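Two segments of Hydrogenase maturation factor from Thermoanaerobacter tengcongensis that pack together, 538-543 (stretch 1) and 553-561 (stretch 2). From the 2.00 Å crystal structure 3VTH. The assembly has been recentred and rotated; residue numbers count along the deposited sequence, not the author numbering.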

ATOM      1  N   TYR A 538      29.808  12.059   3.016  1.00 26.76           N
ATOM      2  CA  TYR A 538      28.931  12.893   3.852  1.00 26.62           C
ATOM      3  C   TYR A 538      28.975  14.376   3.478  1.00 26.95           C
ATOM      4  O   TYR A 538      30.057  14.934   3.345  1.00 27.35           O
ATOM      5  CB  TYR A 538      29.330  12.751   5.323  1.00 27.09           C
ATOM      6  CG  TYR A 538      28.877  11.456   5.938  1.00 28.00           C
ATOM      7  CD1 TYR A 538      27.531  11.101   5.921  1.00 29.00           C
ATOM      8  CD2 TYR A 538      29.786  10.598   6.561  1.00 29.40           C
ATOM      9  CE1 TYR A 538      27.092   9.909   6.491  1.00 28.61           C
ATOM     10  CE2 TYR A 538      29.356   9.410   7.141  1.00 29.76           C
ATOM     11  CZ  TYR A 538      27.996   9.079   7.090  1.00 29.79           C
ATOM     12  OH  TYR A 538      27.523   7.925   7.653  1.00 32.28           O
ATOM     13  N   LYS A 539      27.800  14.992   3.315  1.00 26.19           N
ATOM     14  CA  LYS A 539      27.691  16.427   3.066  1.00 26.89           C
ATOM     15  C   LYS A 539      26.887  17.061   4.184  1.00 28.03           C
ATOM     16  O   LYS A 539      25.930  16.443   4.692  1.00 26.74           O
ATOM     17  CB  LYS A 539      26.989  16.707   1.721  1.00 26.49           C
ATOM     18  CG  LYS A 539      27.682  16.095   0.503  1.00 25.05           C
ATOM     19  CD  LYS A 539      29.051  16.774   0.275  1.00 28.08           C
ATOM     20  CE  LYS A 539      29.840  16.071  -0.820  1.00 26.31           C
ATOM     21  NZ  LYS A 539      31.260  16.552  -0.890  1.00 26.24           N
ATOM     22  N   PRO A 540      27.247  18.302   4.560  1.00 29.41           N
ATOM     23  CA  PRO A 540      26.519  18.996   5.620  1.00 31.31           C
ATOM     24  C   PRO A 540      25.140  19.431   5.119  1.00 33.08           C
ATOM     25  O   PRO A 540      24.992  19.828   3.956  1.00 33.85           O
ATOM     26  CB  PRO A 540      27.408  20.213   5.925  1.00 32.13           C
ATOM     27  CG  PRO A 540      28.100  20.515   4.605  1.00 31.97           C
ATOM     28  CD  PRO A 540      28.326  19.133   3.979  1.00 30.56           C
ATOM     29  N   LEU A 541      24.140  19.341   5.978  1.00 33.91           N
ATOM     30  CA  LEU A 541      22.804  19.770   5.626  1.00 36.14           C
ATOM     31  C   LEU A 541      22.386  20.791   6.675  1.00 38.49           C
ATOM     32  O   LEU A 541      22.063  20.419   7.795  1.00 37.47           O
ATOM     33  CB  LEU A 541      21.856  18.562   5.639  1.00 35.56           C
ATOM     34  CG  LEU A 541      20.554  18.681   4.865  1.00 37.54           C
ATOM     35  CD1 LEU A 541      20.839  18.377   3.405  1.00 39.88           C
ATOM     36  CD2 LEU A 541      19.513  17.697   5.406  1.00 39.35           C
ATOM     37  N   PRO A 542      22.447  22.087   6.329  1.00 42.15           N
ATOM     38  CA  PRO A 542      22.164  23.161   7.288  1.00 45.60           C
ATOM     39  C   PRO A 542      20.664  23.370   7.471  1.00 48.11           C
ATOM     40  O   PRO A 542      19.923  23.497   6.488  1.00 47.78           O
ATOM     41  CB  PRO A 542      22.799  24.388   6.625  1.00 46.94           C
ATOM     42  CG  PRO A 542      22.682  24.098   5.156  1.00 45.01           C
ATOM     43  CD  PRO A 542      22.881  22.615   5.021  1.00 42.47           C
ATOM     44  N   GLY A 543      20.225  23.379   8.725  1.00 51.13           N
ATOM     45  CA  GLY A 543      18.825  23.623   9.050  1.00 54.30           C
ATOM     46  C   GLY A 543      18.035  22.359   9.317  1.00 55.26           C
ATOM     47  O   GLY A 543      17.021  22.407  10.015  1.00 56.18           O
TER
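Stretch 2 (553-561) RTALGFIFD

What holds the start of stretch 2 to the end of stretch 1? The guanidinium of R553 reaches the backbone carbonyl of P542, which lies at its edge, near its plane. R553 NH2 donates a hydrogen bond to P542 O at 3.1 Å, with an N-H...O angle of 157°, and R553 NE adds a weak one to P542 O at 3.3 Å. One carbonyl thus receives both donors. R553 NH2 also lies 3.5 Å from G543 CA, and a CB on G543 would fall 2.5 Å from R553 NH2; with phi/psi of 99/-26, the backbone itself already calls for glycine there.

How is the other end of the contact tied together? The polar link is a water. K539 NZ donates to the water over 2.5 Å, and the water donates in turn to F558 O at 2.7 Å and D561 OD1 at 2.8 Å. The lysine side chain, m at chi1 and chi2 and then t at chi3 and chi4, runs beside the helix on its way there, with K539 CD 3.7 Å from F558 O.

How do the two backbones lie? Residues 539-542 form an extended strand and stretch 2 opens within a helix that begins earlier in the chain, with G557 N hydrogen-bonded to R553 O and F558 N to T554 O, each at 3.0 Å. The axes approach to 6.5 Å and their N-to-C directions make an angle of 148°, so the helix runs roughly antiparallel to the strand, which is why R553 meets P542 while F558 meets K539. The closeness centres on G557, whose CA is 5.1 Å from P540 CA. There G557 CA makes a CA-H...O contact with P540 O at 3.1 Å, the carbonyl having no conventional hydrogen-bond partner in the model. A CB at G557 would point toward the strand and sit 2.1 Å from P540 O, a clash, so the absence of a side chain permits this approach.

What packs around this backbone contact? Two aromatic rings each receive an aliphatic group over one face. K539 CG stands 4.1 Å from the centroid of the F558 ring, 11° off its normal, even though the CA-to-CB bond of F558 points away from the strand. P540 CG lies 3.8 Å from the centroid of the F560 ring, 20° off the normal, and P540 CD comes within 3.5 Å of F560 CE2. Farther along the strand, L541 CD1 approaches T554 OG1 at 3.7 Å. Together the two stretches bury 509 Å².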

ATOM      1  N   ARG A 553      19.037  24.988  -0.173  1.00 36.04           N
ATOM      2  CA  ARG A 553      19.883  24.791   1.009  1.00 35.67           C
ATOM      3  C   ARG A 553      20.575  23.433   0.986  1.00 33.62           C
ATOM      4  O   ARG A 553      21.719  23.292   1.426  1.00 33.29           O
ATOM      5  CB  ARG A 553      19.062  24.912   2.291  1.00 36.64           C
ATOM      6  CG  ARG A 553      18.444  26.297   2.537  1.00 40.84           C
ATOM      7  CD  ARG A 553      17.544  26.274   3.774  1.00 46.96           C
ATOM      8  NE  ARG A 553      18.275  25.956   5.006  1.00 48.87           N
ATOM      9  CZ  ARG A 553      18.577  26.835   5.962  1.00 51.07           C
ATOM     10  NH1 ARG A 553      18.209  28.110   5.864  1.00 53.62           N
ATOM     11  NH2 ARG A 553      19.248  26.435   7.033  1.00 51.83           N
ATOM     12  N   THR A 554      19.869  22.429   0.479  1.00 31.56           N
ATOM     13  CA  THR A 554      20.454  21.112   0.308  1.00 29.50           C
ATOM     14  C   THR A 554      21.568  21.190  -0.723  1.00 28.29           C
ATOM     15  O   THR A 554      22.654  20.656  -0.501  1.00 27.69           O
ATOM     16  CB  THR A 554      19.405  20.061  -0.125  1.00 28.47           C
ATOM     17  OG1 THR A 554      18.525  19.818   0.971  1.00 29.61           O
ATOM     18  CG2 THR A 554      20.086  18.745  -0.500  1.00 26.82           C
ATOM     19  N   ALA A 555      21.307  21.872  -1.838  1.00 28.38           N
ATOM     20  CA  ALA A 555      22.334  22.046  -2.866  1.00 28.20           C
ATOM     21  C   ALA A 555      23.571  22.764  -2.316  1.00 28.60           C
ATOM     22  O   ALA A 555      24.699  22.374  -2.611  1.00 28.50           O
ATOM     23  CB  ALA A 555      21.778  22.785  -4.077  1.00 28.57           C
ATOM     24  N   LEU A 556      23.366  23.821  -1.532  1.00 28.85           N
ATOM     25  CA  LEU A 556      24.495  24.549  -0.929  1.00 29.32           C
ATOM     26  C   LEU A 556      25.340  23.650  -0.015  1.00 28.51           C
ATOM     27  O   LEU A 556      26.577  23.707  -0.015  1.00 28.99           O
ATOM     28  CB  LEU A 556      23.998  25.772  -0.156  1.00 30.08           C
ATOM     29  CG  LEU A 556      23.472  26.911  -1.030  1.00 31.44           C
ATOM     30  CD1 LEU A 556      22.804  27.957  -0.178  1.00 32.76           C
ATOM     31  CD2 LEU A 556      24.621  27.527  -1.861  1.00 31.64           C
ATOM     32  N   GLY A 557      24.663  22.838   0.779  1.00 27.32           N
ATOM     33  CA  GLY A 557      25.336  21.810   1.562  1.00 27.67           C
ATOM     34  C   GLY A 557      26.206  20.900   0.703  1.00 27.51           C
ATOM     35  O   GLY A 557      27.363  20.644   1.041  1.00 28.60           O
ATOM     36  N   PHE A 558      25.671  20.426  -0.418  1.00 26.79           N
ATOM     37  CA  PHE A 558      26.418  19.497  -1.287  1.00 27.25           C
ATOM     38  C   PHE A 558      27.644  20.157  -1.930  1.00 28.65           C
ATOM     39  O   PHE A 558      28.632  19.468  -2.241  1.00 28.53           O
ATOM     40  CB  PHE A 558      25.505  18.883  -2.365  1.00 26.86           C
ATOM     41  CG  PHE A 558      24.799  17.620  -1.923  1.00 27.10           C
ATOM     42  CD1 PHE A 558      25.025  16.412  -2.581  1.00 27.96           C
ATOM     43  CD2 PHE A 558      23.953  17.626  -0.815  1.00 28.19           C
ATOM     44  CE1 PHE A 558      24.379  15.222  -2.165  1.00 26.88           C
ATOM     45  CE2 PHE A 558      23.308  16.455  -0.397  1.00 26.93           C
ATOM     46  CZ  PHE A 558      23.535  15.244  -1.077  1.00 27.17           C
ATOM     47  N   ILE A 559      27.579  21.481  -2.113  1.00 29.26           N
ATOM     48  CA  ILE A 559      28.665  22.216  -2.781  1.00 31.02           C
ATOM     49  C   ILE A 559      29.481  23.108  -1.842  1.00 33.00           C
ATOM     50  O   ILE A 559      30.296  23.902  -2.314  1.00 33.98           O
ATOM     51  CB  ILE A 559      28.140  23.071  -3.975  1.00 31.09           C
ATOM     52  CG1 ILE A 559      27.229  24.219  -3.494  1.00 29.88           C
ATOM     53  CG2 ILE A 559      27.467  22.162  -4.999  1.00 30.83           C
ATOM     54  CD1 ILE A 559      26.903  25.293  -4.574  1.00 31.35           C
ATOM     55  N   PHE A 560      29.278  22.964  -0.526  1.00 34.24           N
ATOM     56  CA  PHE A 560      29.815  23.913   0.474  1.00 36.71           C
ATOM     57  C   PHE A 560      31.311  24.224   0.346  1.00 38.36           C
ATOM     58  O   PHE A 560      31.740  25.366   0.562  1.00 39.49           O
ATOM     59  CB  PHE A 560      29.487  23.454   1.904  1.00 36.73           C
ATOM     60  CG  PHE A 560      30.447  22.425   2.462  1.00 37.80           C
ATOM     61  CD1 PHE A 560      31.383  22.787   3.435  1.00 40.21           C
ATOM     62  CD2 PHE A 560      30.429  21.103   2.007  1.00 37.49           C
ATOM     63  CE1 PHE A 560      32.280  21.841   3.957  1.00 41.36           C
ATOM     64  CE2 PHE A 560      31.325  20.144   2.529  1.00 39.09           C
ATOM     65  CZ  PHE A 560      32.241  20.512   3.500  1.00 38.67           C
ATOM     66  N   ASP A 561      32.106  23.218   0.001  1.00 38.75           N
ATOM     67  CA  ASP A 561      33.567  23.403  -0.032  1.00 40.77           C
ATOM     68  C   ASP A 561      34.100  23.707  -1.431  1.00 41.41           C
ATOM     69  O   ASP A 561      35.302  23.632  -1.665  1.00 41.29           O
ATOM     70  CB  ASP A 561      34.276  22.169   0.542  1.00 41.01           C
ATOM     71  CG  ASP A 561      33.876  20.886  -0.163  1.00 41.65           C
ATOM     72  OD1 ASP A 561      33.082  20.947  -1.125  1.00 43.67           O
ATOM     73  OD2 ASP A 561      34.345  19.810   0.251  1.00 43.76           O
TER
HETATM   74  O   HOH W   1      31.123  18.966  -1.382  1.00 24.69           O